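Local atomic coordinates of aminotransferase (PDB entry 3JTX), a protein that probably transfers amino groups between amino acids and keto acids with the help of pyridoxal phosphate, as class I and II aminotransferases do. Residues Thr87-Ala90 and Asp91-Ile94; Asn344-Gln347 and Lys348-Gln352; Asn127-Gln131 and Ile132-Ala136; Thr53-Leu56 and His57-Glu60; Glu305-Glu308 and Arg309-Ile313. All coordinates share one frame; numbering follows the deposited sequence.

Contact 1: Thr87-Ala90 and Asp91-Ile94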
loop_
_atom_site.group_PDB
_atom_site.type_symbol
_atom_site.label_atom_id
_atom_site.label_comp_id
_atom_site.label_asym_id
_atom_site.label_seq_id
_atom_site.Cartn_x
_atom_site.Cartn_y
_atom_site.Cartn_z
ATOM N N THR A 87 -7.321 23.469 14.649
ATOM C CA THR A 87 -7.800 23.687 13.290
ATOM C C THR A 87 -6.731 23.261 12.276
ATOM O O THR A 87 -5.662 23.873 12.181
ATOM C CB THR A 87 -8.180 25.153 13.050
ATOM O OG1 THR A 87 -7.043 25.990 13.291
ATOM C CG2 THR A 87 -9.319 25.566 13.983
ATOM N N VAL A 88 -7.044 22.204 11.531
ATOM C CA VAL A 88 -6.159 21.612 10.537
ATOM C C VAL A 88 -6.921 21.617 9.209
ATOM O O VAL A 88 -8.080 21.219 9.150
ATOM C CB VAL A 88 -5.784 20.161 10.961
ATOM C CG1 VAL A 88 -4.994 19.420 9.872
ATOM C CG2 VAL A 88 -5.014 20.180 12.287
ATOM N N ASP A 89 -6.279 22.072 8.147
ATOM C CA ASP A 89 -6.985 22.329 6.881
ATOM C C ASP A 89 -7.130 21.037 6.076
ATOM O O ASP A 89 -6.142 20.470 5.648
ATOM C CB ASP A 89 -6.211 23.403 6.088
ATOM C CG ASP A 89 -6.922 23.847 4.813
ATOM O OD1 ASP A 89 -7.820 23.142 4.309
ATOM O OD2 ASP A 89 -6.560 24.928 4.308
ATOM N N ALA A 90 -8.369 20.582 5.871
ATOM C CA ALA A 90 -8.652 19.371 5.105
ATOM C C ALA A 90 -8.130 19.453 3.668
ATOM O O ALA A 90 -7.759 18.433 3.088
ATOM C CB ALA A 90 -10.167 19.054 5.120
ATOM N N ASP A 91 -8.067 20.658 3.106
ATOM C CA ASP A 91 -7.600 20.847 1.716
ATOM C C ASP A 91 -6.100 20.620 1.504
ATOM O O ASP A 91 -5.694 20.354 0.370
ATOM C CB ASP A 91 -7.885 22.281 1.223
ATOM C CG ASP A 91 -9.371 22.602 1.104
ATOM O OD1 ASP A 91 -10.189 21.693 0.852
ATOM O OD2 ASP A 91 -9.715 23.798 1.227
ATOM N N ASN A 92 -5.259 20.764 2.540
ATOM C CA ASN A 92 -3.826 20.615 2.288
ATOM C C ASN A 92 -2.971 20.062 3.427
ATOM O O ASN A 92 -1.799 19.796 3.207
ATOM C CB ASN A 92 -3.222 21.911 1.720
ATOM C CG ASN A 92 -3.308 23.084 2.678
ATOM O OD1 ASN A 92 -3.589 22.927 3.858
ATOM N ND2 ASN A 92 -3.046 24.276 2.160
ATOM N N GLU A 93 -3.562 19.806 4.598
ATOM C CA GLU A 93 -2.804 19.309 5.761
ATOM C C GLU A 93 -3.134 17.892 6.200
ATOM O O GLU A 93 -2.642 17.439 7.235
ATOM C CB GLU A 93 -2.982 20.254 6.951
ATOM C CG GLU A 93 -2.294 21.597 6.766
ATOM C CD GLU A 93 -2.366 22.487 7.992
ATOM O OE1 GLU A 93 -3.488 22.756 8.472
ATOM O OE2 GLU A 93 -1.287 22.926 8.464
ATOM N N ILE A 94 -3.951 17.191 5.418
ATOM C CA ILE A 94 -4.397 15.844 5.749
ATOM C C ILE A 94 -4.366 14.928 4.519
ATOM O O ILE A 94 -4.900 15.274 3.474
ATOM C CB ILE A 94 -5.843 15.867 6.293
ATOM C CG1 ILE A 94 -5.936 16.798 7.501
ATOM C CG2 ILE A 94 -6.324 14.435 6.627
ATOM C CD1 ILE A 94 -7.287 16.839 8.195
HETATM O O HOH W 1 -8.256 25.647 2.469
HETATM O O HOH W 2 -5.113 17.671 2.354
#

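Contact 2: Asn344-Gln347 and Lys348-Gln352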
loop_
_atom_site.group_PDB
_atom_site.type_symbol
_atom_site.label_atom_id
_atom_site.label_comp_id
_atom_site.label_asym_id
_atom_site.label_seq_id
_atom_site.Cartn_x
_atom_site.Cartn_y
_atom_site.Cartn_z
ATOM N N ASN A 344 8.820 -18.824 33.096
ATOM C CA ASN A 344 8.105 -19.340 34.285
ATOM C C ASN A 344 6.577 -19.217 34.149
ATOM O O ASN A 344 5.825 -20.151 34.484
ATOM C CB ASN A 344 8.616 -18.632 35.542
ATOM C CG ASN A 344 8.129 -19.273 36.830
ATOM O OD1 ASN A 344 8.071 -20.495 36.948
ATOM N ND2 ASN A 344 7.782 -18.443 37.811
ATOM N N LEU A 345 6.110 -18.091 33.627
ATOM C CA LEU A 345 4.672 -17.888 33.435
ATOM C C LEU A 345 4.092 -18.878 32.437
ATOM O O LEU A 345 2.951 -19.324 32.594
ATOM C CB LEU A 345 4.364 -16.457 32.973
ATOM C CG LEU A 345 4.610 -15.323 33.982
ATOM C CD1 LEU A 345 3.863 -14.064 33.527
ATOM C CD2 LEU A 345 4.244 -15.698 35.376
ATOM N N TRP A 346 4.877 -19.202 31.404
ATOM C CA TRP A 346 4.453 -20.164 30.386
ATOM C C TRP A 346 4.421 -21.577 30.941
ATOM O O TRP A 346 3.413 -22.281 30.790
ATOM C CB TRP A 346 5.361 -20.085 29.154
ATOM C CG TRP A 346 5.070 -21.133 28.148
ATOM C CD1 TRP A 346 5.875 -22.191 27.806
ATOM C CD2 TRP A 346 3.898 -21.246 27.344
ATOM N NE1 TRP A 346 5.274 -22.941 26.830
ATOM C CE2 TRP A 346 4.066 -22.382 26.519
ATOM C CE3 TRP A 346 2.721 -20.496 27.234
ATOM C CZ2 TRP A 346 3.092 -22.800 25.613
ATOM C CZ3 TRP A 346 1.759 -20.901 26.322
ATOM C CH2 TRP A 346 1.947 -22.051 25.526
ATOM N N GLN A 347 5.512 -21.985 31.591
ATOM C CA GLN A 347 5.625 -23.342 32.113
ATOM C C GLN A 347 4.625 -23.609 33.232
ATOM O O GLN A 347 4.116 -24.721 33.341
ATOM C CB GLN A 347 7.045 -23.620 32.633
ATOM C CG GLN A 347 7.254 -25.078 33.115
ATOM C CD GLN A 347 8.615 -25.303 33.767
ATOM O OE1 GLN A 347 9.436 -24.391 33.847
ATOM N NE2 GLN A 347 8.854 -26.518 34.230
ATOM N N LYS A 348 4.362 -22.610 34.075
ATOM C CA LYS A 348 3.499 -22.819 35.248
ATOM C C LYS A 348 2.022 -22.501 35.002
ATOM O O LYS A 348 1.173 -23.058 35.678
ATOM C CB LYS A 348 3.964 -21.978 36.434
ATOM C CG LYS A 348 5.384 -22.227 36.898
ATOM C CD LYS A 348 5.526 -23.508 37.673
ATOM C CE LYS A 348 6.971 -23.731 38.133
ATOM N NZ LYS A 348 7.663 -22.498 38.662
ATOM N N ALA A 349 1.717 -21.593 34.075
ATOM C CA ALA A 349 0.337 -21.070 33.935
ATOM C C ALA A 349 -0.160 -20.915 32.503
ATOM O O ALA A 349 -1.280 -20.440 32.280
ATOM C CB ALA A 349 0.220 -19.743 34.669
ATOM N N ALA A 350 0.658 -21.317 31.532
ATOM C CA ALA A 350 0.355 -21.121 30.121
ATOM C C ALA A 350 0.166 -19.654 29.775
ATOM O O ALA A 350 -0.510 -19.339 28.803
ATOM C CB ALA A 350 -0.902 -21.955 29.692
ATOM N N ILE A 351 0.738 -18.745 30.568
ATOM C CA ILE A 351 0.555 -17.313 30.306
ATOM C C ILE A 351 1.693 -16.818 29.421
ATOM O O ILE A 351 2.865 -17.024 29.735
ATOM C CB ILE A 351 0.490 -16.468 31.607
ATOM C CG1 ILE A 351 -0.739 -16.839 32.466
ATOM C CG2 ILE A 351 0.465 -14.958 31.252
ATOM C CD1 ILE A 351 -0.679 -16.292 33.923
ATOM N N GLN A 352 1.338 -16.142 28.333
ATOM C CA GLN A 352 2.292 -15.598 27.375
ATOM C C GLN A 352 2.469 -14.068 27.556
ATOM O O GLN A 352 1.541 -13.278 27.301
ATOM C CB GLN A 352 1.825 -15.906 25.948
ATOM C CG GLN A 352 1.662 -17.399 25.625
ATOM C CD GLN A 352 0.952 -17.634 24.290
ATOM O OE1 GLN A 352 -0.246 -17.396 24.160
ATOM N NE2 GLN A 352 1.697 -18.092 23.300
#

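Contact 3: Asn127-Gln131 and Ile132-Ala136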
loop_
_atom_site.group_PDB
_atom_site.type_symbol
_atom_site.label_atom_id
_atom_site.label_comp_id
_atom_site.label_asym_id
_atom_site.label_seq_id
_atom_site.Cartn_x
_atom_site.Cartn_y
_atom_site.Cartn_z
ATOM N N ASN A 127 13.891 3.756 22.104
ATOM C CA ASN A 127 14.360 2.402 22.411
ATOM C C ASN A 127 13.942 2.074 23.845
ATOM O O ASN A 127 14.425 2.723 24.778
ATOM C CB ASN A 127 15.865 2.324 22.252
ATOM C CG ASN A 127 16.393 0.901 22.206
ATOM O OD1 ASN A 127 15.719 -0.027 21.740
ATOM N ND2 ASN A 127 17.649 0.730 22.655
ATOM N N PRO A 128 13.024 1.091 24.031
ATOM C CA PRO A 128 12.416 0.168 23.058
ATOM C C PRO A 128 11.686 0.835 21.888
ATOM O O PRO A 128 11.152 1.951 22.028
ATOM C CB PRO A 128 11.426 -0.652 23.907
ATOM C CG PRO A 128 11.921 -0.557 25.278
ATOM C CD PRO A 128 12.516 0.835 25.389
ATOM N N PHE A 129 11.663 0.136 20.749
ATOM C CA PHE A 129 11.150 0.694 19.495
ATOM C C PHE A 129 10.033 -0.159 18.896
ATOM O O PHE A 129 9.810 -1.294 19.304
ATOM C CB PHE A 129 12.299 0.872 18.482
ATOM C CG PHE A 129 12.967 -0.411 18.055
ATOM C CD1 PHE A 129 14.002 -0.960 18.806
ATOM C CD2 PHE A 129 12.590 -1.054 16.882
ATOM C CE1 PHE A 129 14.619 -2.138 18.420
ATOM C CE2 PHE A 129 13.214 -2.225 16.476
ATOM C CZ PHE A 129 14.226 -2.774 17.253
ATOM N N TYR A 130 9.327 0.417 17.931
ATOM C CA TYR A 130 8.356 -0.311 17.118
ATOM C C TYR A 130 9.059 -0.738 15.848
ATOM O O TYR A 130 9.705 0.075 15.177
ATOM C CB TYR A 130 7.144 0.577 16.801
ATOM C CG TYR A 130 6.046 -0.042 15.958
ATOM C CD1 TYR A 130 5.368 -1.186 16.368
ATOM C CD2 TYR A 130 5.632 0.569 14.774
ATOM C CE1 TYR A 130 4.313 -1.718 15.597
ATOM C CE2 TYR A 130 4.583 0.039 13.996
ATOM C CZ TYR A 130 3.937 -1.097 14.403
ATOM O OH TYR A 130 2.910 -1.608 13.609
ATOM N N GLN A 131 8.928 -2.030 15.548
ATOM C CA GLN A 131 9.554 -2.724 14.402
ATOM C C GLN A 131 9.713 -1.903 13.120
ATOM O O GLN A 131 10.811 -1.853 12.539
ATOM C CB GLN A 131 8.729 -4.012 14.091
ATOM C CG GLN A 131 7.170 -3.740 13.759
ATOM C CD GLN A 131 6.167 -4.696 14.469
ATOM O OE1 GLN A 131 5.164 -5.146 13.878
ATOM N NE2 GLN A 131 6.436 -5.000 15.723
ATOM N N ILE A 132 8.632 -1.244 12.685
ATOM C CA ILE A 132 8.609 -0.508 11.416
ATOM C C ILE A 132 9.666 0.596 11.392
ATOM O O ILE A 132 10.268 0.848 10.369
ATOM C CB ILE A 132 7.203 0.112 11.125
ATOM C CG1 ILE A 132 6.191 -0.980 10.774
ATOM C CG2 ILE A 132 7.276 1.129 9.991
ATOM C CD1 ILE A 132 6.586 -1.823 9.590
ATOM N N TYR A 133 9.914 1.242 12.544
ATOM C CA TYR A 133 10.899 2.339 12.577
ATOM C C TYR A 133 12.274 1.839 12.108
ATOM O O TYR A 133 12.957 2.502 11.320
ATOM C CB TYR A 133 11.031 3.003 13.962
ATOM C CG TYR A 133 9.738 3.407 14.634
ATOM C CD1 TYR A 133 8.555 3.609 13.905
ATOM C CD2 TYR A 133 9.686 3.588 16.015
ATOM C CE1 TYR A 133 7.365 3.948 14.547
ATOM C CE2 TYR A 133 8.502 3.954 16.648
ATOM C CZ TYR A 133 7.357 4.120 15.915
ATOM O OH TYR A 133 6.196 4.420 16.569
ATOM N N GLU A 134 12.664 0.668 12.593
ATOM C CA GLU A 134 13.947 0.075 12.234
ATOM C C GLU A 134 13.955 -0.405 10.783
ATOM O O GLU A 134 14.858 -0.087 10.019
ATOM C CB GLU A 134 14.249 -1.100 13.155
ATOM C CG GLU A 134 15.546 -1.808 12.799
ATOM C CD GLU A 134 15.716 -3.137 13.525
ATOM O OE1 GLU A 134 14.745 -3.932 13.637
ATOM O OE2 GLU A 134 16.849 -3.385 13.954
ATOM N N GLY A 135 12.946 -1.184 10.404
ATOM C CA GLY A 135 12.887 -1.716 9.048
ATOM C C GLY A 135 12.851 -0.639 7.980
ATOM O O GLY A 135 13.546 -0.734 6.969
ATOM N N ALA A 136 12.027 0.380 8.197
ATOM C CA ALA A 136 11.839 1.447 7.213
ATOM C C ALA A 136 13.148 2.189 6.986
ATOM O O ALA A 136 13.534 2.468 5.848
ATOM C CB ALA A 136 10.727 2.421 7.688
HETATM O O HOH W 3 12.136 -4.402 12.392
#

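Contact 4: Thr53-Leu56 and His57-Glu60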
loop_
_atom_site.group_PDB
_atom_site.type_symbol
_atom_site.label_atom_id
_atom_site.label_comp_id
_atom_site.label_asym_id
_atom_site.label_seq_id
_atom_site.Cartn_x
_atom_site.Cartn_y
_atom_site.Cartn_z
ATOM N N THR A 53 -20.980 -1.533 3.857
ATOM C CA THR A 53 -21.990 -2.240 3.055
ATOM C C THR A 53 -22.851 -1.322 2.189
ATOM O O THR A 53 -23.119 -1.637 1.008
ATOM C CB THR A 53 -22.887 -3.130 3.941
ATOM O OG1 THR A 53 -22.102 -4.225 4.413
ATOM C CG2 THR A 53 -24.107 -3.691 3.179
ATOM N N ALA A 54 -23.280 -0.197 2.764
ATOM C CA ALA A 54 -24.157 0.743 2.074
ATOM C C ALA A 54 -23.503 1.350 0.827
ATOM O O ALA A 54 -24.197 1.795 -0.077
ATOM C CB ALA A 54 -24.596 1.847 3.017
ATOM N N SER A 55 -22.174 1.343 0.763
ATOM C CA SER A 55 -21.469 2.046 -0.301
ATOM C C SER A 55 -20.758 1.124 -1.287
ATOM O O SER A 55 -19.984 1.579 -2.114
ATOM C CB SER A 55 -20.480 3.016 0.328
ATOM O OG SER A 55 -19.554 2.322 1.137
ATOM N N LEU A 56 -21.032 -0.170 -1.218
ATOM C CA LEU A 56 -20.232 -1.156 -2.002
ATOM C C LEU A 56 -20.361 -1.002 -3.532
ATOM O O LEU A 56 -19.455 -1.415 -4.257
ATOM C CB LEU A 56 -20.551 -2.602 -1.580
ATOM C CG LEU A 56 -19.921 -3.035 -0.259
ATOM C CD1 LEU A 56 -20.403 -4.424 0.116
ATOM C CD2 LEU A 56 -18.390 -3.007 -0.323
ATOM N N HIS A 57 -21.445 -0.382 -4.010
ATOM C CA HIS A 57 -21.570 -0.074 -5.435
ATOM C C HIS A 57 -20.402 0.798 -5.932
ATOM O O HIS A 57 -20.040 0.753 -7.114
ATOM C CB HIS A 57 -22.927 0.576 -5.747
ATOM C CG HIS A 57 -23.188 1.850 -5.002
ATOM N ND1 HIS A 57 -23.522 1.881 -3.662
ATOM C CD2 HIS A 57 -23.192 3.140 -5.420
ATOM C CE1 HIS A 57 -23.699 3.134 -3.286
ATOM N NE2 HIS A 57 -23.523 3.916 -4.336
ATOM N N GLU A 58 -19.800 1.566 -5.029
ATOM C CA GLU A 58 -18.677 2.431 -5.353
ATOM C C GLU A 58 -17.316 1.721 -5.560
ATOM O O GLU A 58 -16.324 2.376 -5.887
ATOM C CB GLU A 58 -18.548 3.535 -4.303
ATOM C CG GLU A 58 -19.739 4.490 -4.312
ATOM C CD GLU A 58 -19.583 5.632 -3.324
ATOM O OE1 GLU A 58 -19.842 5.412 -2.117
ATOM O OE2 GLU A 58 -19.216 6.746 -3.759
ATOM N N LEU A 59 -17.272 0.401 -5.405
ATOM C CA LEU A 59 -16.124 -0.399 -5.860
ATOM C C LEU A 59 -15.889 -0.283 -7.362
ATOM O O LEU A 59 -14.797 -0.591 -7.834
ATOM C CB LEU A 59 -16.288 -1.890 -5.502
ATOM C CG LEU A 59 -16.252 -2.293 -4.030
ATOM C CD1 LEU A 59 -16.548 -3.803 -3.897
ATOM C CD2 LEU A 59 -14.930 -1.920 -3.325
ATOM N N GLU A 60 -16.905 0.131 -8.130
ATOM C CA GLU A 60 -16.747 0.281 -9.581
ATOM C C GLU A 60 -15.814 1.441 -10.000
ATOM O O GLU A 60 -15.480 1.548 -11.179
ATOM C CB GLU A 60 -18.123 0.470 -10.240
ATOM C CG GLU A 60 -18.739 1.832 -10.008
ATOM C CD GLU A 60 -20.014 2.044 -10.834
ATOM O OE1 GLU A 60 -20.834 1.114 -10.970
ATOM O OE2 GLU A 60 -20.196 3.160 -11.355
#

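Contact 5: Glu305-Glu308 and Arg309-Ile313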
loop_
_atom_site.group_PDB
_atom_site.type_symbol
_atom_site.label_atom_id
_atom_site.label_comp_id
_atom_site.label_asym_id
_atom_site.label_seq_id
_atom_site.Cartn_x
_atom_site.Cartn_y
_atom_site.Cartn_z
ATOM N N GLU A 305 -11.938 -0.824 32.585
ATOM C CA GLU A 305 -12.391 -1.842 33.538
ATOM C C GLU A 305 -11.259 -2.833 33.793
ATOM O O GLU A 305 -10.951 -3.161 34.930
ATOM C CB GLU A 305 -13.627 -2.554 32.982
ATOM C CG GLU A 305 -14.209 -3.620 33.889
ATOM C CD GLU A 305 -15.373 -4.392 33.256
ATOM O OE1 GLU A 305 -15.587 -4.292 32.018
ATOM O OE2 GLU A 305 -16.057 -5.121 34.012
ATOM N N LYS A 306 -10.603 -3.282 32.727
ATOM C CA LYS A 306 -9.505 -4.228 32.878
ATOM C C LYS A 306 -8.383 -3.676 33.771
ATOM O O LYS A 306 -7.930 -4.354 34.694
ATOM C CB LYS A 306 -8.918 -4.607 31.511
ATOM C CG LYS A 306 -9.889 -5.339 30.590
ATOM C CD LYS A 306 -9.242 -5.682 29.258
ATOM C CE LYS A 306 -10.236 -5.674 28.100
ATOM N NZ LYS A 306 -9.562 -6.098 26.832
ATOM N N PHE A 307 -7.925 -2.458 33.476
ATOM C CA PHE A 307 -6.818 -1.846 34.216
ATOM C C PHE A 307 -7.200 -1.562 35.670
ATOM O O PHE A 307 -6.386 -1.752 36.567
ATOM C CB PHE A 307 -6.352 -0.551 33.549
ATOM C CG PHE A 307 -5.356 -0.760 32.445
ATOM C CD1 PHE A 307 -4.000 -0.797 32.718
ATOM C CD2 PHE A 307 -5.776 -0.919 31.145
ATOM C CE1 PHE A 307 -3.077 -0.986 31.707
ATOM C CE2 PHE A 307 -4.866 -1.104 30.121
ATOM C CZ PHE A 307 -3.504 -1.137 30.406
ATOM N N GLU A 308 -8.435 -1.095 35.880
ATOM C CA GLU A 308 -8.947 -0.804 37.205
ATOM C C GLU A 308 -8.835 -1.998 38.143
ATOM O O GLU A 308 -8.587 -1.824 39.324
ATOM C CB GLU A 308 -10.419 -0.387 37.138
ATOM C CG GLU A 308 -10.614 1.074 36.950
ATOM C CD GLU A 308 -12.075 1.455 36.756
ATOM O OE1 GLU A 308 -12.955 0.552 36.748
ATOM O OE2 GLU A 308 -12.327 2.670 36.597
ATOM N N ARG A 309 -9.025 -3.201 37.602
ATOM C CA ARG A 309 -8.991 -4.425 38.391
ATOM C C ARG A 309 -7.597 -5.057 38.437
ATOM O O ARG A 309 -7.173 -5.545 39.486
ATOM C CB ARG A 309 -10.022 -5.406 37.847
ATOM C CG ARG A 309 -11.442 -4.837 37.901
ATOM C CD ARG A 309 -12.500 -5.821 37.432
ATOM N NE ARG A 309 -12.546 -7.022 38.269
ATOM C CZ ARG A 309 -13.193 -8.150 37.961
ATOM N NH1 ARG A 309 -13.896 -8.252 36.833
ATOM N NH2 ARG A 309 -13.137 -9.183 38.796
ATOM N N VAL A 310 -6.876 -5.016 37.315
ATOM C CA VAL A 310 -5.563 -5.653 37.207
ATOM C C VAL A 310 -4.453 -4.918 37.978
ATOM O O VAL A 310 -3.628 -5.555 38.634
ATOM C CB VAL A 310 -5.142 -5.830 35.712
ATOM C CG1 VAL A 310 -3.689 -6.241 35.599
ATOM C CG2 VAL A 310 -6.048 -6.828 35.013
ATOM N N ILE A 311 -4.400 -3.586 37.883
ATOM C CA ILE A 311 -3.292 -2.849 38.490
ATOM C C ILE A 311 -3.209 -3.109 40.002
ATOM O O ILE A 311 -2.133 -3.469 40.499
ATOM C CB ILE A 311 -3.328 -1.334 38.160
ATOM C CG1 ILE A 311 -3.007 -1.100 36.682
ATOM C CG2 ILE A 311 -2.363 -0.556 39.062
ATOM C CD1 ILE A 311 -1.581 -1.461 36.262
ATOM N N PRO A 312 -4.330 -2.958 40.734
ATOM C CA PRO A 312 -4.241 -3.225 42.181
ATOM C C PRO A 312 -3.892 -4.678 42.528
ATOM O O PRO A 312 -3.285 -4.922 43.575
ATOM C CB PRO A 312 -5.626 -2.846 42.733
ATOM C CG PRO A 312 -6.460 -2.458 41.582
ATOM C CD PRO A 312 -5.674 -2.529 40.313
ATOM N N ILE A 313 -4.255 -5.633 41.669
ATOM C CA ILE A 313 -3.870 -7.033 41.911
ATOM C C ILE A 313 -2.346 -7.153 41.788
ATOM O O ILE A 313 -1.684 -7.657 42.693
ATOM C CB ILE A 313 -4.588 -8.027 40.962
ATOM C CG1 ILE A 313 -6.092 -8.045 41.246
ATOM C CG2 ILE A 313 -4.051 -9.445 41.139
ATOM C CD1 ILE A 313 -6.894 -8.823 40.225
#

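Contact 1: Thr87-Ala90 and Asp91-Ile94
The chain from D89 to E93 folds over onto itself around one carbonyl. D89 O takes two backbone N-H groups: E93 N, at 2.9 Å, lies almost in line with the C=O bond, whereas N92 N stands well above the carbonyl plane at 3.2 Å. A second bond between the same two residues runs the other way, since D89 N donates to E93 OE1 at 2.9 Å through a nearly straight N-H...O angle of 172°, on the lone pair facing away from OE2. OE1 also forms a salt bridge with R234, which helps fix the E93 chain. This is the tight side. Beneath it V88 CG1, anti to its backbone N (chi1 173°), lies 3.6 Å from E93 CB and 3.7 Å from I94 CG1, and V88 and I94 both go on to pack against helix 69-82. Within this buried part, water 2 donates to both A90 O and I94 O, and R72 also bonds A90 O.

The outer side is looser and wetter. D89 OD1 accepts D91 N at 2.8 Å, approached from above the carboxylate plane instead of within it. The carboxylates of D89 and D91 sit close together with their planes 57° apart, and water 1 donates to an oxygen of each, which probably eases the repulsion. A side-chain oxygen receiving the N-H two residues on, combined with the same residue's carbonyl receiving those three and four residues on, defines an Asx motif, used here to turn the chain into strand 94-97.

Contact 2: Asn344-Gln347 and Lys348-Gln352
N344 and K348, one helical turn apart, are joined twice. K348 NZ donates to N344 OD1 at 2.7 Å, in the plane of the amide and on a lone pair; bends at chi2 (-76°) and chi4 bring NZ back to the amide, while CG, nearer the backbone, already lies 3.2 Å from N344 OD1. The amide's other end, ND2, is taken by the hydroxyl of Y395. Between the backbones, K348 N bonds N344 O in the ordinary i to i+4 fashion.

The remaining hydrogen bonds end the helix. L345 O is gripped from opposite faces of its carbonyl plane, by A349 N at 3.0 Å and by I351 N at 3.1 Å, while A350 N still reaches W346 O. A350 adopts positive phi (59°), the left-handed conformation in which many helices finish, and the chain leaves directly into strand 351-352. That short strand runs parallel to 33-34, with backbone bonds from A350 and Q352 to V33 and from Q352 to L35, stitching the end of helix 338-349 to the N-terminal part of the chain.

Two further contacts are apolar or nearly so. L345 CB approaches I351 CB at 4.1 Å, and both residues continue onto I391 of helix 381-394. Separately, the W346 indole lies alongside Q352, both pointing the same way: Q352 CG meets the ring obliquely at 3.6 Å from CZ3, and ring and amide planes are 35° apart. The indole N-H, NE1, is spent on I24 O.

Contact 3: Asn127-Gln131 and Ile132-Ala136
Y130 and Y133 meet as an edge-to-face pair, the rim of the Y130 ring aimed at the flat side of Y133, with planes 70° apart and centroids 5.6 Å from each other. They sit where strand 122-127 passes into helix 131-139, in the seven-stranded sheet domain of the aminotransferase fold. Y130 CB lies over that same Y133 ring as a CH-pi contact, 3.8 Å from the centroid. On the Y130 ring itself, Q131 CG lies above one face, off toward the rim, and Y133 CE1 stands at the edge. Beside it, I132 CG1 touches Y130 CE2 at 3.7 Å, with the two side chains running the same way. The F129 ring has N127 OD1 in its plane at one edge, and E134 OE1 approaches it obliquely at CE2.

Y133 OH bonds D207, in this family probably the carboxylate that faces the cofactor's pyridine nitrogen, and F173 stacks on the Y133 ring. Y130 OH and Q131 OE1 both take R101.

The backbone starts the helix with Y133 N to Y130 O at 2.9 Å, followed by a nearly straight bond (175°) from G135 N to Q131 O. Carboxylate oxygen OE2 of E134 pairs with R361; its OE1 and Q131 O each receive a 2.9 Å bond from water 3.

Contact 4: Thr53-Leu56 and His57-Glu60
S55 and L56 each accept a backbone N-H from three residues on: E58 N reaches S55 O at 2.9 Å, and L59 N reaches L56 O at 3.1 Å with an N-H...O angle of 167°. Both donors stand above the plane of the carbonyl they meet. Next outward come the polar side chains. S55 OG turns back to the carbonyls of A51 and L52, having settled between its backbone N and carbonyl carbon (chi1 59°). Its CB lies 3.5 Å from E58 OE1, and that oxygen forms a salt bridge with R284 of helix 280-291.

Further out, the H57 ring, in the conformer described, presents its edge to A54 O, with CE1 3.5 Å away and the oxygen near the ring plane, while E58 CG lies over one face, off toward the rim. Elsewhere L56 and L59 run side by side, L56 CD2 lying 4.1 Å from L59 CD1. L56 packs on T53 of the second subunit and L59 on T44 of that subunit. Successive i to i+3 bonds mark a 3-10 segment, which here prolongs the end of helix 46-54 along the dimer interface.

Contact 5: Glu305-Glu308 and Arg309-Ile313
K306 O is approached by two successive N-H groups, V310 N at 2.9 Å in the carbonyl plane and R309 N at 3.3 Å in a weak bond. R309 N is itself shared, for it also donates to E305 O. A methyl of V310 also presses on this K306 carbonyl, CG2 lying 3.1 Å from K306 O. One residue further on, I311 N donates to F307 O at 3.0 Å through a fairly straight N-H...O angle of 168°.

F307 and I311 meet through their side chains as well: I311 CG1 stands near the plane of the phenyl ring, at its edge, 4.1 Å from CD1. Both then pack on I329 of strand 328-332, and F215 meets the F307 ring from elsewhere in the fold. The lysine end of K306 heads off to H42 and to the carbonyls of L377 and A379. R309 CG lies against E305 O, but the guanidinium stays short of the glutamate, with NH1 4.7 Å from E305 OE2.

At P312 the ladder breaks. Having no N-H, the proline puts its CD 3.2 Å from E308 O, where an amide hydrogen would otherwise have pointed; without that donor the helical bonding is interrupted, consistent with the kink of helix 294-314 at P312.

Overall arrangement
The five contacts are separate local turns and helix segments, none touching another. Contact 3 lies nearest the middle of the chain, its centre about 10 Å from the chain's. Pyridoxal phosphate is bound covalently to K245, and contact 3 probably adjoins its site through D207; a buffer molecule bonded to Q131 may mark the neighbouring pocket. Contacts 2 and 5 are the closest pair, about 20 Å between centres, and both pack against helix 381-394. Contact 1 sits across the chain's centre from contact 2, about 49 Å away between centres. Contacts 3 and 4, about 36 Å apart between centres, both reach the second subunit.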